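Local coordinates for protein LbaCas13a H328A (C2c2) (Lachnospiraceae bacterium NK4A179, PDB 5WLH) that binds a CRISPR guide RNA and probably uses it to recognise and cleave target RNA, as in other Cas13a ribonucleases, at residues D176-I181 with G198-L203; N795-N800 with A806-L811; G923-Y928 with V958-V963. All coordinates share one frame; numbering follows the deposited sequence.

How the contacts relate
From the N terminus, contact 1 comes first. It closes the short loop between helix 175-185 and helix 193-206. Contact 2 follows far along the chain and closes a five-residue linker between helix 786-799 and helix 805-813. Contact 3 closes a longer loop, from helix 915-941 to the start of helix 960-974. The three loops lie in series; none encloses or crosses another. Contacts 2 and 3 are neighbours, with centres about 21 Å apart, and helix 915-941 also packs against segment 806-811. Contact 1 stands apart, its centre about 59 Å from that of contact 3 and across the chain's centre.

Contact 1: D176-I181 with G198-L203; sequences DIIDRI and GLKKLL
Lys200 reaches across to Asp179, and beside this pair Ile178 packs on Leu203. Lys200 NZ lies 2.6 Å from Asp179 OD1, a short salt bridge that uses the syn lone pair of OD1. The other oxygen is not far: Asp179 OD2 is 3.1 Å from Lys200 NZ. The lysine starts with its CG anti to the backbone N (chi1 170°), and a bend at chi2 helps to set NZ beside the carboxylate. Lys200 CE also passes Asp179 OD1 closely, at 3.1 Å. The apolar half is made by the two branches of Ile178. Ile178 CD1 lies 3.9 Å from Leu203 CB, and Ile178 CG2 is at the same distance from Leu203 CD1. The two side chains run alongside, heading opposite ways.

Further out, Glu175 forms a second salt bridge with Lys200 NZ. Glu175 and Asp179 thus share one lysine, whose charge probably offsets the closeness of their carboxylates. Helix 158-166 covers Leu203 through Ile165, and helix 83-96 packs on Ile177 and Ile181 of the first helix.

The two segment axes approach to 10.5 Å with their directions 146° apart. This is a roughly antiparallel, obliquely packed helix pair within a helical bundle, with an apolar seam flanked by a salt bridge.

Contact 2: N795-N800 with A806-L811; sequences NIVQVN and AQICQL
Ile796 fits against both Ile808 and Leu811, and this is the tight part of the contact. Ile796 CD1 presses on Leu811 CB at 3.6 Å. The other branch, Ile796 CG2, meets Leu811 CD1 at 3.8 Å and Ile808 CG1 at 4.0 Å. The ethyl branch leads away from the carbonyl carbon (chi1 -74°), while CG2 lies anti to the backbone N. The two branches can therefore touch different parts of Leu811. Trimming Ile796 to an alanine would probably open a gap beside Leu811 and take away the CG2 methyl that Ile808 CG1 rests on.

The Val797 side is looser. Val797 CG1 lies 3.9 Å from Ile808 CD1. Ile743 of helix 736-745 packs on both Val797 and Ile808. Tyr803, in the linker, touches Ile796 and Leu811. The more open side is at Leu811, which is partly exposed, whereas Ile796, Val797 and Ile808 are buried. After the first helix, Asn800 leaves the helical conformation, and its OD1 accepts a bond from Asp802 N.

The segment axes come within 10.6 Å, and their directions differ by 125°. The arrangement is two successive helices joined by a five-residue linker and packed obliquely through aliphatic side chains.

Contact 3: G923-Y928 with V958-V963; sequences GFLHSY and VDITDV
This is a buried apolar contact between the middle of a long helix and the first turn of another. Leu925 and Tyr928 of helix 915-941 meet Ile960 and Val963 of helix 960-974. A two-stranded beta hairpin, made of strands 954-955 and 958-959, leads straight into helix 960-974, whose first turn packs on helix 915-941.

Leu925 lies at the heart of it. Its CB points toward the other segment. With CG anti to the backbone N (chi1 -178°), CD2 comes against Ile960 and Val963, two residues one helical turn apart. Leu925 CD2 is 4.1 Å from Ile960 CG2. Leu925 CD2 is 4.0 Å from Val963 CG1, and it lies equally far from the backbone O of Ile960. Leu925 and Ile960 overlap side by side, while Leu925 crosses Val963 at a slant.

Behind this layer, Ile955 of the hairpin touches Tyr928, Ile960 and Val963. Helix 901-911 covers Val963 through Leu903 and Trp906, and helix 486-517 packs on Tyr928 through Ala494 and Leu498. Asp959 holds the N-cap position, and Asp959 O accepts a bond from Val963 N at 3.0 Å. Its side chain makes no capping bond; OD1 instead pairs with Lys954.

The bound RNA comes close to this region. Ser927, on another face of helix 915-941, packs on an adenine base.

The last piece is the tyrosine. Ile960 stands roughly perpendicular to the Tyr928 side chain. The methyl Ile960 CD1 meets the edge of the ring, near its plane, 4.0 Å from Tyr928 CE2.

Contact 1: D176-I181 with G198-L203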
# COMPACT_ATOMS: atom_id res chain seq x y z
N ASP A 176 37.83 23.95 7.83
CA ASP A 176 36.75 23.13 8.36
C ASP A 176 35.40 23.81 8.20
O ASP A 176 34.38 23.15 7.95
CB ASP A 176 37.01 22.79 9.83
CG ASP A 176 36.02 21.77 10.38
OD1 ASP A 176 35.95 20.64 9.85
OD2 ASP A 176 35.30 22.11 11.34
N ILE A 177 35.36 25.13 8.35
CA ILE A 177 34.14 25.87 8.05
C ILE A 177 33.76 25.69 6.58
O ILE A 177 32.59 25.46 6.25
CB ILE A 177 34.32 27.36 8.40
CG1 ILE A 177 34.36 27.55 9.92
CG2 ILE A 177 33.21 28.19 7.77
CD1 ILE A 177 35.00 28.84 10.35
N ILE A 178 34.75 25.76 5.69
CA ILE A 178 34.49 25.56 4.27
C ILE A 178 33.99 24.14 4.02
O ILE A 178 33.01 23.92 3.30
CB ILE A 178 35.76 25.87 3.45
CG1 ILE A 178 36.00 27.38 3.43
CG2 ILE A 178 35.65 25.30 2.05
CD1 ILE A 178 37.39 27.80 2.99
N ASP A 179 34.66 23.15 4.62
CA ASP A 179 34.23 21.76 4.46
C ASP A 179 32.81 21.56 4.97
O ASP A 179 32.01 20.85 4.34
CB ASP A 179 35.19 20.83 5.18
CG ASP A 179 36.45 20.57 4.39
OD1 ASP A 179 36.54 21.07 3.26
OD2 ASP A 179 37.35 19.86 4.90
N ARG A 180 32.46 22.18 6.10
CA ARG A 180 31.12 22.03 6.64
C ARG A 180 30.08 22.70 5.76
O ARG A 180 28.99 22.15 5.54
CB ARG A 180 31.07 22.59 8.06
CG ARG A 180 31.53 21.60 9.11
CD ARG A 180 31.99 22.28 10.40
NE ARG A 180 32.70 21.32 11.23
CZ ARG A 180 32.11 20.53 12.13
NH1 ARG A 180 30.80 20.62 12.31
NH2 ARG A 180 32.83 19.67 12.84
N ILE A 181 30.40 23.89 5.25
CA ILE A 181 29.45 24.64 4.42
C ILE A 181 29.17 23.91 3.12
O ILE A 181 28.03 23.88 2.64
CB ILE A 181 30.00 26.05 4.16
CG1 ILE A 181 29.83 26.93 5.39
CG2 ILE A 181 29.32 26.67 2.97
CD1 ILE A 181 30.19 28.37 5.15
N GLY A 198 36.56 21.87 -7.04
CA GLY A 198 36.79 23.19 -7.61
C GLY A 198 36.31 24.30 -6.69
O GLY A 198 36.98 25.32 -6.50
N LEU A 199 35.14 24.10 -6.08
CA LEU A 199 34.61 25.11 -5.17
C LEU A 199 35.49 25.25 -3.93
O LEU A 199 35.78 26.36 -3.50
CB LEU A 199 33.18 24.75 -4.78
CG LEU A 199 32.53 25.64 -3.74
CD1 LEU A 199 32.64 27.11 -4.15
CD2 LEU A 199 31.08 25.22 -3.61
N LYS A 200 35.90 24.12 -3.35
CA LYS A 200 36.77 24.19 -2.19
C LYS A 200 38.06 24.94 -2.51
O LYS A 200 38.50 25.79 -1.72
CB LYS A 200 37.09 22.79 -1.68
CG LYS A 200 38.19 22.82 -0.63
CD LYS A 200 38.05 21.72 0.38
CE LYS A 200 38.97 21.99 1.56
NZ LYS A 200 39.00 20.81 2.46
N LYS A 201 38.66 24.65 -3.65
CA LYS A 201 39.90 25.32 -4.05
C LYS A 201 39.67 26.82 -4.20
O LYS A 201 40.48 27.63 -3.74
CB LYS A 201 40.40 24.73 -5.36
CG LYS A 201 41.66 25.34 -5.94
CD LYS A 201 42.32 24.32 -6.89
CE LYS A 201 43.58 24.88 -7.56
NZ LYS A 201 44.11 23.94 -8.61
N LEU A 202 38.55 27.19 -4.81
CA LEU A 202 38.19 28.59 -4.95
C LEU A 202 38.01 29.26 -3.59
O LEU A 202 38.50 30.37 -3.37
CB LEU A 202 36.91 28.70 -5.77
CG LEU A 202 36.18 30.03 -5.79
CD1 LEU A 202 36.99 31.01 -6.55
CD2 LEU A 202 34.81 29.85 -6.46
N LEU A 203 37.32 28.59 -2.67
CA LEU A 203 37.07 29.19 -1.36
C LEU A 203 38.35 29.31 -0.54
O LEU A 203 38.53 30.27 0.21
CB LEU A 203 36.03 28.38 -0.59
CG LEU A 203 34.62 28.52 -1.15
CD1 LEU A 203 33.70 27.47 -0.54
CD2 LEU A 203 34.10 29.93 -0.87

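Contact 2: N795-N800 with A806-L811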
# COMPACT_ATOMS: atom_id res chain seq x y z
N ASN A 795 -10.89 26.95 -12.01
CA ASN A 795 -10.45 26.14 -13.14
C ASN A 795 -11.24 24.84 -13.22
O ASN A 795 -11.71 24.45 -14.30
CB ASN A 795 -8.95 25.87 -13.04
CG ASN A 795 -8.41 25.13 -14.24
OD1 ASN A 795 -7.54 24.26 -14.12
ND2 ASN A 795 -8.94 25.45 -15.42
N ILE A 796 -11.41 24.17 -12.08
CA ILE A 796 -12.11 22.88 -12.07
C ILE A 796 -13.54 23.03 -12.59
O ILE A 796 -13.98 22.29 -13.48
CB ILE A 796 -12.09 22.27 -10.66
CG1 ILE A 796 -10.69 21.73 -10.35
CG2 ILE A 796 -13.14 21.18 -10.52
CD1 ILE A 796 -10.45 21.47 -8.88
N VAL A 797 -14.29 24.00 -12.06
CA VAL A 797 -15.67 24.17 -12.50
C VAL A 797 -15.72 24.72 -13.92
O VAL A 797 -16.68 24.45 -14.65
CB VAL A 797 -16.44 25.07 -11.51
CG1 VAL A 797 -16.52 24.40 -10.15
CG2 VAL A 797 -15.78 26.44 -11.41
N GLN A 798 -14.71 25.49 -14.32
CA GLN A 798 -14.61 25.91 -15.71
C GLN A 798 -14.52 24.71 -16.64
O GLN A 798 -15.22 24.63 -17.65
CB GLN A 798 -13.39 26.82 -15.91
CG GLN A 798 -13.71 28.31 -16.10
CD GLN A 798 -12.57 29.22 -15.66
OE1 GLN A 798 -11.39 28.93 -15.91
NE2 GLN A 798 -12.91 30.33 -15.02
N VAL A 799 -13.68 23.73 -16.28
CA VAL A 799 -13.47 22.57 -17.15
C VAL A 799 -14.74 21.75 -17.26
O VAL A 799 -15.08 21.24 -18.34
CB VAL A 799 -12.28 21.74 -16.63
CG1 VAL A 799 -12.13 20.45 -17.42
CG2 VAL A 799 -11.01 22.56 -16.72
N ASN A 800 -15.47 21.59 -16.16
CA ASN A 800 -16.76 20.91 -16.20
C ASN A 800 -17.67 21.52 -15.14
O ASN A 800 -17.44 21.34 -13.94
CB ASN A 800 -16.62 19.40 -15.99
CG ASN A 800 -17.87 18.63 -16.38
OD1 ASN A 800 -18.99 19.14 -16.28
ND2 ASN A 800 -17.69 17.39 -16.83
N ALA A 806 -18.11 16.45 -4.42
CA ALA A 806 -17.14 15.38 -4.21
C ALA A 806 -16.06 15.42 -5.28
O ALA A 806 -14.88 15.27 -4.98
CB ALA A 806 -17.85 14.03 -4.21
N GLN A 807 -16.45 15.65 -6.54
CA GLN A 807 -15.47 15.65 -7.62
C GLN A 807 -14.56 16.86 -7.56
O GLN A 807 -13.38 16.76 -7.89
CB GLN A 807 -16.18 15.55 -8.97
CG GLN A 807 -16.89 14.20 -9.13
CD GLN A 807 -17.82 14.12 -10.32
OE1 GLN A 807 -18.46 15.10 -10.71
NE2 GLN A 807 -17.92 12.93 -10.89
N ILE A 808 -15.07 18.00 -7.10
CA ILE A 808 -14.19 19.13 -6.83
C ILE A 808 -13.19 18.76 -5.74
O ILE A 808 -11.99 19.03 -5.86
CB ILE A 808 -15.00 20.39 -6.47
CG1 ILE A 808 -15.88 20.79 -7.65
CG2 ILE A 808 -14.06 21.51 -6.09
CD1 ILE A 808 -16.97 21.79 -7.29
N CYS A 809 -13.67 18.14 -4.65
CA CYS A 809 -12.77 17.73 -3.57
C CYS A 809 -11.70 16.78 -4.08
O CYS A 809 -10.53 16.90 -3.71
CB CYS A 809 -13.53 17.05 -2.44
SG CYS A 809 -14.56 18.13 -1.44
N GLN A 810 -12.09 15.81 -4.90
CA GLN A 810 -11.13 14.83 -5.40
C GLN A 810 -10.06 15.50 -6.25
O GLN A 810 -8.87 15.20 -6.12
CB GLN A 810 -11.86 13.75 -6.19
CG GLN A 810 -12.83 12.95 -5.37
CD GLN A 810 -13.85 12.23 -6.22
OE1 GLN A 810 -13.89 12.40 -7.43
NE2 GLN A 810 -14.67 11.41 -5.58
N LEU A 811 -10.48 16.42 -7.12
CA LEU A 811 -9.52 17.08 -8.00
C LEU A 811 -8.60 18.01 -7.21
O LEU A 811 -7.44 18.18 -7.58
CB LEU A 811 -10.25 17.84 -9.11
CG LEU A 811 -10.98 16.91 -10.08
CD1 LEU A 811 -11.75 17.71 -11.11
CD2 LEU A 811 -10.00 15.95 -10.76

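Contact 3: G923-Y928 with V958-V963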
# COMPACT_ATOMS: atom_id res chain seq x y z
N GLY A 923 -14.76 1.42 1.67
CA GLY A 923 -13.83 2.47 1.25
C GLY A 923 -13.00 2.06 0.05
O GLY A 923 -12.72 2.88 -0.83
N PHE A 924 -12.60 0.78 -0.02
CA PHE A 924 -11.83 0.31 -1.17
C PHE A 924 -12.69 0.32 -2.43
O PHE A 924 -12.20 0.62 -3.53
CB PHE A 924 -11.31 -1.10 -0.89
CG PHE A 924 -10.07 -1.12 -0.02
CD1 PHE A 924 -9.00 -0.31 -0.31
CD2 PHE A 924 -10.00 -1.96 1.09
CE1 PHE A 924 -7.85 -0.32 0.51
CE2 PHE A 924 -8.86 -1.98 1.89
CZ PHE A 924 -7.80 -1.18 1.59
N LEU A 925 -13.96 -0.03 -2.30
CA LEU A 925 -14.86 0.07 -3.44
C LEU A 925 -14.94 1.50 -3.92
O LEU A 925 -14.88 1.77 -5.13
CB LEU A 925 -16.24 -0.45 -3.07
CG LEU A 925 -17.20 -0.42 -4.25
CD1 LEU A 925 -16.82 -1.52 -5.22
CD2 LEU A 925 -18.65 -0.61 -3.75
N HIS A 926 -15.11 2.45 -2.99
CA HIS A 926 -15.17 3.86 -3.37
C HIS A 926 -13.90 4.30 -4.07
O HIS A 926 -13.95 5.05 -5.06
CB HIS A 926 -15.36 4.72 -2.14
CG HIS A 926 -16.64 4.48 -1.43
ND1 HIS A 926 -16.84 4.87 -0.12
CD2 HIS A 926 -17.79 3.88 -1.83
CE1 HIS A 926 -18.06 4.53 0.25
NE2 HIS A 926 -18.66 3.93 -0.76
N SER A 927 -12.75 3.89 -3.54
CA SER A 927 -11.47 4.28 -4.12
C SER A 927 -11.32 3.70 -5.51
O SER A 927 -10.83 4.37 -6.43
CB SER A 927 -10.32 3.83 -3.21
OG SER A 927 -10.32 4.57 -2.00
N TYR A 928 -11.76 2.45 -5.69
CA TYR A 928 -11.76 1.85 -7.02
C TYR A 928 -12.60 2.68 -8.00
O TYR A 928 -12.16 2.99 -9.11
CB TYR A 928 -12.30 0.42 -6.93
CG TYR A 928 -12.58 -0.19 -8.28
CD1 TYR A 928 -11.54 -0.75 -9.02
CD2 TYR A 928 -13.85 -0.21 -8.81
CE1 TYR A 928 -11.76 -1.27 -10.25
CE2 TYR A 928 -14.09 -0.77 -10.07
CZ TYR A 928 -13.03 -1.31 -10.77
OH TYR A 928 -13.20 -1.87 -12.00
N VAL A 958 -21.78 -6.58 -12.22
CA VAL A 958 -22.87 -6.02 -11.42
C VAL A 958 -22.60 -4.55 -11.15
O VAL A 958 -21.46 -4.09 -11.13
CB VAL A 958 -23.07 -6.80 -10.11
CG1 VAL A 958 -23.39 -8.27 -10.40
CG2 VAL A 958 -21.85 -6.70 -9.23
N ASP A 959 -23.69 -3.81 -10.93
CA ASP A 959 -23.60 -2.37 -10.75
C ASP A 959 -22.85 -2.06 -9.47
O ASP A 959 -23.18 -2.60 -8.41
CB ASP A 959 -24.99 -1.74 -10.66
CG ASP A 959 -25.70 -1.67 -12.00
OD1 ASP A 959 -25.12 -2.08 -13.02
OD2 ASP A 959 -26.86 -1.19 -12.00
N ILE A 960 -21.85 -1.17 -9.56
CA ILE A 960 -21.11 -0.78 -8.36
C ILE A 960 -22.05 -0.16 -7.33
O ILE A 960 -21.86 -0.35 -6.12
CB ILE A 960 -19.97 0.18 -8.73
CG1 ILE A 960 -18.87 -0.59 -9.46
CG2 ILE A 960 -19.40 0.86 -7.45
CD1 ILE A 960 -17.89 0.30 -10.22
N THR A 961 -23.07 0.58 -7.79
CA THR A 961 -24.03 1.17 -6.85
C THR A 961 -24.76 0.09 -6.05
O THR A 961 -25.06 0.29 -4.87
CB THR A 961 -25.03 2.06 -7.61
OG1 THR A 961 -24.32 3.09 -8.30
CG2 THR A 961 -26.03 2.72 -6.64
N ASP A 962 -25.04 -1.07 -6.66
CA ASP A 962 -25.64 -2.16 -5.92
C ASP A 962 -24.65 -2.79 -4.95
O ASP A 962 -25.00 -3.11 -3.81
CB ASP A 962 -26.18 -3.24 -6.86
CG ASP A 962 -27.41 -2.79 -7.61
OD1 ASP A 962 -28.03 -1.78 -7.19
OD2 ASP A 962 -27.74 -3.44 -8.61
N VAL A 963 -23.41 -3.00 -5.40
CA VAL A 963 -22.39 -3.55 -4.52
C VAL A 963 -22.22 -2.65 -3.32
O VAL A 963 -22.13 -3.11 -2.18
CB VAL A 963 -21.06 -3.72 -5.26
CG1 VAL A 963 -20.02 -4.30 -4.30
CG2 VAL A 963 -21.26 -4.66 -6.44